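Side-chain contact in catechol 2,3-dioxygenase (Rhodococcus sp., PDB 2WL9), which probably cleaves the aromatic ring of catechols next to the paired hydroxyls, using iron and dioxygen, in the breakdown of aromatic hydrocarbons: residues C[163-168]-C[188-193]. Numbering follows the deposited sequence.
Sequences FYRLLG and VFMHCN
M190 reaches from strand 184-191 to the last turns of helix 157-167 and puts its thioether end against Y164 and R165. Its chain runs straight out through CG (chi2 -171°) and then bends about the CG-SD bond (chi3 78°), which brings CE to R165. SD lies 3.8 Å from CB of Y164, so sulfur meets the root of the tyrosine rather than its ring. CE sits 3.8 Å from CG of R165 and 4.1 Å from the backbone N of R165. The extended arginine chain crosses the methionine at about a right angle, methylene CG against methyl CE. Helix and strand belong to the glyoxalase-type βαβββ architecture of type I extradiol dioxygenases: here the helix packs on its own sheet. The side chain of M190 is about 12 Å from the bound iron. Y164 turns its ring away from M190, its OH hydrogen-bonded to D110, while F163 CD2 stands 3.5 Å above the centre of one ring face. NH2 of R165 donates a hydrogen bond to the carbonyl O of G171, and P72 of a second subunit packs on the same arginine. The helix ends in a Schellman motif at G168, where at phi 109° a CB would jam against L167 O.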
# COMPACT_ATOMS: atom_id res chain seq x y z
N PHE C 163 33.48 -5.67 25.52
CA PHE C 163 33.66 -4.23 25.30
C PHE C 163 32.60 -3.68 24.36
O PHE C 163 31.89 -2.73 24.69
CB PHE C 163 35.07 -3.95 24.77
CG PHE C 163 35.29 -2.53 24.33
CD1 PHE C 163 35.50 -1.52 25.26
CD2 PHE C 163 35.30 -2.20 22.97
CE1 PHE C 163 35.71 -0.20 24.86
CE2 PHE C 163 35.50 -0.88 22.55
CZ PHE C 163 35.71 0.12 23.51
N TYR C 164 32.49 -4.28 23.18
CA TYR C 164 31.54 -3.80 22.19
C TYR C 164 30.07 -3.98 22.59
O TYR C 164 29.24 -3.18 22.20
CB TYR C 164 31.85 -4.35 20.80
CG TYR C 164 33.10 -3.71 20.22
CD1 TYR C 164 33.09 -2.38 19.81
CD2 TYR C 164 34.28 -4.43 20.11
CE1 TYR C 164 34.23 -1.78 19.30
CE2 TYR C 164 35.44 -3.85 19.60
CZ TYR C 164 35.40 -2.52 19.20
OH TYR C 164 36.53 -1.94 18.68
N ARG C 165 29.78 -4.99 23.41
CA ARG C 165 28.42 -5.13 23.96
C ARG C 165 28.08 -3.95 24.86
O ARG C 165 26.96 -3.45 24.83
CB ARG C 165 28.24 -6.45 24.69
CG ARG C 165 28.14 -7.63 23.75
CD ARG C 165 27.53 -8.87 24.38
NE ARG C 165 27.54 -9.97 23.41
CZ ARG C 165 28.12 -11.15 23.61
NH1 ARG C 165 28.73 -11.42 24.75
NH2 ARG C 165 28.09 -12.07 22.65
N LEU C 166 29.06 -3.49 25.64
CA LEU C 166 28.90 -2.33 26.51
C LEU C 166 28.57 -1.08 25.67
O LEU C 166 27.74 -0.26 26.07
CB LEU C 166 30.16 -2.10 27.36
CG LEU C 166 30.22 -1.01 28.44
CD1 LEU C 166 31.43 -1.26 29.32
CD2 LEU C 166 30.31 0.40 27.88
N LEU C 167 29.25 -0.95 24.53
CA LEU C 167 28.99 0.15 23.59
C LEU C 167 27.58 0.11 23.01
O LEU C 167 27.08 1.12 22.54
CB LEU C 167 30.05 0.18 22.47
CG LEU C 167 31.14 1.25 22.60
CD1 LEU C 167 31.92 1.11 23.89
CD2 LEU C 167 32.09 1.24 21.40
N GLY C 168 26.95 -1.06 23.07
CA GLY C 168 25.60 -1.23 22.55
C GLY C 168 25.49 -2.06 21.29
O GLY C 168 24.38 -2.28 20.79
N VAL C 188 33.57 -13.33 15.15
CA VAL C 188 32.42 -12.69 15.76
C VAL C 188 32.00 -11.51 14.91
O VAL C 188 32.85 -10.78 14.41
CB VAL C 188 32.75 -12.23 17.22
CG1 VAL C 188 31.61 -11.40 17.82
CG2 VAL C 188 33.05 -13.44 18.09
N PHE C 189 30.70 -11.36 14.72
CA PHE C 189 30.14 -10.26 13.93
C PHE C 189 29.12 -9.52 14.78
O PHE C 189 28.33 -10.14 15.49
CB PHE C 189 29.45 -10.80 12.67
CG PHE C 189 30.39 -11.45 11.70
CD1 PHE C 189 30.73 -10.80 10.51
CD2 PHE C 189 30.93 -12.71 11.95
CE1 PHE C 189 31.60 -11.40 9.60
CE2 PHE C 189 31.80 -13.30 11.04
CZ PHE C 189 32.13 -12.65 9.87
N MET C 190 29.15 -8.19 14.69
CA MET C 190 28.30 -7.37 15.53
C MET C 190 27.64 -6.23 14.77
O MET C 190 28.22 -5.67 13.84
CB MET C 190 29.09 -6.84 16.73
CG MET C 190 29.82 -7.94 17.49
SD MET C 190 30.54 -7.39 19.02
CE MET C 190 29.09 -7.34 20.09
N HIS C 191 26.43 -5.89 15.19
CA HIS C 191 25.59 -4.89 14.53
C HIS C 191 24.98 -3.92 15.55
O HIS C 191 24.86 -4.25 16.73
CB HIS C 191 24.47 -5.59 13.74
CG HIS C 191 23.85 -6.73 14.48
ND1 HIS C 191 22.82 -6.56 15.39
CD2 HIS C 191 24.11 -8.06 14.47
CE1 HIS C 191 22.48 -7.73 15.89
NE2 HIS C 191 23.24 -8.66 15.34
N CYS C 192 24.63 -2.72 15.10
CA CYS C 192 23.99 -1.73 15.97
C CYS C 192 22.88 -0.98 15.22
O CYS C 192 22.36 0.03 15.71
CB CYS C 192 25.04 -0.76 16.52
SG CYS C 192 25.97 0.14 15.26
N ASN C 193 22.53 -1.49 14.05
CA ASN C 193 21.48 -0.92 13.19
C ASN C 193 21.12 -1.94 12.11
O ASN C 193 21.50 -3.11 12.21
CB ASN C 193 21.92 0.41 12.57
CG ASN C 193 23.21 0.29 11.78
OD1 ASN C 193 23.35 -0.60 10.94
ND2 ASN C 193 24.15 1.18 12.04